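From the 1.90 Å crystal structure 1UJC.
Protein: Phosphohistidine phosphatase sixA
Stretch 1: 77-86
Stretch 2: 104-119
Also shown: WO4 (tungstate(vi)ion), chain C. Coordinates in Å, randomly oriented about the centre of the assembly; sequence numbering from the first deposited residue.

Stretch 1, residues 77-86: PELTPCGDVG
Stretch 2 (104-119) LVISHLPLVGYLVAEL

At the apolar centre, L111, on the first turn of helix 111-119, points toward the loop with chi1 t and chi2 p. Its CD2 lies 4.3 Å from CD2 of L79, a buried m,t leucine that closes the 3-10 segment 77-79 and also reaches strand 104-107, CD2 to CG1 of V105 at 3.7 Å. L111 CD2 also packs 3.2 Å from E78 O, a carbonyl left without a polar partner.

Farther along, V85 (chi1 p) begins a second helix and enters a hole among L111, Y114, L115 and E118. Its CG2 comes 3.4 Å from L115 CA and 3.6 Å from E118 CB; a short branched side chain suits so close an approach to helix backbone. The CA atoms of V85 and L115 are 5.7 Å apart.

Between L79 and V85, a type I turn runs from T80 to G83, closed by G83 N to T80 O at 2.8 Å. P81, with phi -46° fitting the turn, lays its ring over one face of H108: CD is 3.9 Å from the ring centroid, a CH-pi contact.

The polar edge follows. S107 (chi1 t) donates from OG to L79 O at 2.5 Å, the sole hydrogen bond across the stretches. H108 (chi1 m) donates from ND1 to tungstate O2 at 2.8 Å, and L109 N to O1 at 3.0 Å. The contact buries 606 Å² in all.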

# COMPACT_ATOMS: atom_id res chain seq x y z
N PRO A 77 3.10 -10.59 7.62
CA PRO A 77 1.89 -11.02 8.31
C PRO A 77 1.18 -9.86 9.02
O PRO A 77 -0.03 -9.91 9.23
CB PRO A 77 2.40 -12.05 9.31
CG PRO A 77 3.61 -12.62 8.62
CD PRO A 77 4.27 -11.37 8.07
N GLU A 78 1.93 -8.82 9.38
CA GLU A 78 1.34 -7.69 10.08
C GLU A 78 0.63 -6.71 9.16
O GLU A 78 0.18 -5.66 9.61
CB GLU A 78 2.41 -6.95 10.90
CG GLU A 78 3.04 -7.80 11.98
CD GLU A 78 2.03 -8.33 12.99
OE1 GLU A 78 2.41 -9.20 13.80
OE2 GLU A 78 0.86 -7.87 12.98
N LEU A 79 0.52 -7.06 7.88
CA LEU A 79 -0.17 -6.21 6.91
C LEU A 79 -1.60 -6.68 6.67
O LEU A 79 -2.33 -6.10 5.86
CB LEU A 79 0.61 -6.17 5.58
CG LEU A 79 1.88 -5.32 5.63
CD1 LEU A 79 2.62 -5.38 4.30
CD2 LEU A 79 1.49 -3.88 5.96
N THR A 80 -1.99 -7.74 7.36
CA THR A 80 -3.35 -8.27 7.24
C THR A 80 -4.26 -7.23 7.89
O THR A 80 -3.79 -6.34 8.59
CB THR A 80 -3.50 -9.61 7.98
OG1 THR A 80 -3.10 -9.46 9.34
CG2 THR A 80 -2.66 -10.69 7.31
N PRO A 81 -5.58 -7.33 7.66
CA PRO A 81 -6.53 -6.38 8.25
C PRO A 81 -6.31 -6.08 9.73
O PRO A 81 -6.44 -4.93 10.15
CB PRO A 81 -7.88 -7.05 7.98
CG PRO A 81 -7.65 -7.68 6.65
CD PRO A 81 -6.28 -8.31 6.81
N CYS A 82 -5.98 -7.11 10.51
CA CYS A 82 -5.77 -6.96 11.96
C CYS A 82 -4.31 -6.76 12.35
O CYS A 82 -3.95 -6.86 13.53
CB CYS A 82 -6.30 -8.20 12.68
SG CYS A 82 -8.01 -8.59 12.30
N GLY A 83 -3.47 -6.49 11.36
CA GLY A 83 -2.05 -6.29 11.61
C GLY A 83 -1.72 -5.26 12.66
O GLY A 83 -2.48 -4.32 12.90
N ASP A 84 -0.57 -5.44 13.29
CA ASP A 84 -0.10 -4.54 14.34
C ASP A 84 0.58 -3.33 13.69
O ASP A 84 1.71 -3.43 13.22
CB ASP A 84 0.87 -5.28 15.24
CG ASP A 84 1.27 -4.47 16.45
OD1 ASP A 84 1.08 -4.97 17.58
OD2 ASP A 84 1.76 -3.34 16.28
N VAL A 85 -0.12 -2.20 13.67
CA VAL A 85 0.41 -0.99 13.05
C VAL A 85 1.75 -0.58 13.66
O VAL A 85 2.56 0.08 13.01
CB VAL A 85 -0.59 0.19 13.16
CG1 VAL A 85 -0.58 0.76 14.57
CG2 VAL A 85 -0.24 1.26 12.14
N GLY A 86 1.98 -0.97 14.91
CA GLY A 86 3.23 -0.62 15.57
C GLY A 86 4.41 -1.32 14.92
O GLY A 86 5.45 -0.71 14.68
N LEU A 104 6.52 0.59 -1.40
CA LEU A 104 5.10 0.53 -1.74
C LEU A 104 4.49 -0.52 -0.81
O LEU A 104 4.94 -1.67 -0.80
CB LEU A 104 4.89 0.11 -3.20
CG LEU A 104 3.45 -0.22 -3.61
CD1 LEU A 104 2.52 0.93 -3.29
CD2 LEU A 104 3.41 -0.55 -5.09
N VAL A 105 3.50 -0.12 -0.03
CA VAL A 105 2.83 -1.00 0.93
C VAL A 105 1.39 -1.27 0.48
O VAL A 105 0.60 -0.34 0.36
CB VAL A 105 2.78 -0.37 2.34
CG1 VAL A 105 2.13 -1.34 3.33
CG2 VAL A 105 4.18 0.00 2.80
N ILE A 106 1.07 -2.54 0.23
CA ILE A 106 -0.27 -2.91 -0.20
C ILE A 106 -0.94 -3.65 0.94
O ILE A 106 -0.46 -4.69 1.38
CB ILE A 106 -0.22 -3.79 -1.46
CG1 ILE A 106 0.39 -3.01 -2.62
CG2 ILE A 106 -1.61 -4.25 -1.84
CD1 ILE A 106 0.53 -3.80 -3.91
N SER A 107 -2.06 -3.11 1.42
CA SER A 107 -2.75 -3.71 2.56
C SER A 107 -4.27 -3.62 2.52
O SER A 107 -4.88 -3.66 1.45
CB SER A 107 -2.22 -3.07 3.85
OG SER A 107 -2.66 -3.76 5.00
N HIS A 108 -4.88 -3.51 3.70
CA HIS A 108 -6.33 -3.45 3.81
C HIS A 108 -6.81 -2.46 4.86
O HIS A 108 -6.01 -1.90 5.62
CB HIS A 108 -6.91 -4.81 4.22
CG HIS A 108 -6.19 -6.00 3.66
ND1 HIS A 108 -6.83 -6.95 2.89
CD2 HIS A 108 -4.92 -6.43 3.81
CE1 HIS A 108 -5.97 -7.90 2.58
NE2 HIS A 108 -4.81 -7.61 3.13
N LEU A 109 -8.12 -2.25 4.87
CA LEU A 109 -8.75 -1.41 5.87
C LEU A 109 -8.82 -2.41 7.02
O LEU A 109 -8.94 -3.61 6.78
CB LEU A 109 -10.18 -1.04 5.48
CG LEU A 109 -10.51 -0.18 4.26
CD1 LEU A 109 -12.03 -0.14 4.10
CD2 LEU A 109 -9.95 1.21 4.42
N PRO A 110 -8.76 -1.95 8.27
CA PRO A 110 -8.62 -0.55 8.66
C PRO A 110 -7.16 -0.17 8.85
O PRO A 110 -6.84 1.00 9.12
CB PRO A 110 -9.39 -0.51 9.97
CG PRO A 110 -8.96 -1.81 10.60
CD PRO A 110 -9.02 -2.80 9.44
N LEU A 111 -6.28 -1.15 8.69
CA LEU A 111 -4.84 -0.94 8.86
C LEU A 111 -4.25 0.24 8.09
O LEU A 111 -3.50 1.03 8.66
CB LEU A 111 -4.08 -2.22 8.50
CG LEU A 111 -2.55 -2.17 8.57
CD1 LEU A 111 -2.09 -1.44 9.81
CD2 LEU A 111 -2.00 -3.59 8.54
N VAL A 112 -4.58 0.36 6.81
CA VAL A 112 -4.04 1.45 6.00
C VAL A 112 -4.32 2.82 6.59
O VAL A 112 -3.45 3.69 6.58
CB VAL A 112 -4.57 1.38 4.54
CG1 VAL A 112 -4.06 0.11 3.87
CG2 VAL A 112 -6.09 1.41 4.54
N GLY A 113 -5.53 3.02 7.10
CA GLY A 113 -5.88 4.29 7.70
C GLY A 113 -5.07 4.56 8.96
O GLY A 113 -4.48 5.64 9.11
N TYR A 114 -5.03 3.58 9.86
CA TYR A 114 -4.29 3.70 11.11
C TYR A 114 -2.79 3.86 10.88
O TYR A 114 -2.11 4.55 11.63
CB TYR A 114 -4.52 2.48 12.01
CG TYR A 114 -5.96 2.20 12.34
CD1 TYR A 114 -6.81 3.21 12.79
CD2 TYR A 114 -6.48 0.91 12.23
CE1 TYR A 114 -8.14 2.94 13.11
CE2 TYR A 114 -7.80 0.63 12.55
CZ TYR A 114 -8.63 1.65 12.99
OH TYR A 114 -9.93 1.35 13.34
N LEU A 115 -2.29 3.20 9.84
CA LEU A 115 -0.87 3.26 9.52
C LEU A 115 -0.44 4.70 9.24
O LEU A 115 0.60 5.14 9.74
CB LEU A 115 -0.55 2.39 8.31
CG LEU A 115 0.92 2.30 7.90
CD1 LEU A 115 1.77 1.85 9.09
CD2 LEU A 115 1.08 1.34 6.75
N VAL A 116 -1.22 5.42 8.44
CA VAL A 116 -0.90 6.81 8.14
C VAL A 116 -0.86 7.65 9.41
O VAL A 116 0.06 8.44 9.60
CB VAL A 116 -1.92 7.44 7.17
CG1 VAL A 116 -1.65 8.93 7.01
CG2 VAL A 116 -1.85 6.75 5.82
N ALA A 117 -1.86 7.48 10.27
CA ALA A 117 -1.92 8.24 11.53
C ALA A 117 -0.74 7.88 12.41
O ALA A 117 -0.07 8.77 12.95
CB ALA A 117 -3.23 7.94 12.25
N GLU A 118 -0.48 6.59 12.56
CA GLU A 118 0.63 6.09 13.37
C GLU A 118 1.96 6.69 12.90
O GLU A 118 2.80 7.06 13.71
CB GLU A 118 0.69 4.57 13.28
CG GLU A 118 1.93 3.91 13.87
CD GLU A 118 2.02 4.04 15.37
OE1 GLU A 118 0.98 4.27 16.02
OE2 GLU A 118 3.14 3.88 15.92
N LEU A 119 2.14 6.77 11.58
CA LEU A 119 3.36 7.32 11.02
C LEU A 119 3.41 8.85 11.04
O LEU A 119 4.48 9.44 11.20
CB LEU A 119 3.52 6.85 9.56
CG LEU A 119 3.57 5.35 9.29
CD1 LEU A 119 3.46 5.11 7.79
CD2 LEU A 119 4.86 4.76 9.83
W WO4 C . -10.58 -4.85 2.52
O1 WO4 C . -9.67 -3.38 2.57
O2 WO4 C . -9.52 -6.21 2.68
O3 WO4 C . -11.59 -4.92 1.12
O4 WO4 C . -11.64 -4.88 3.89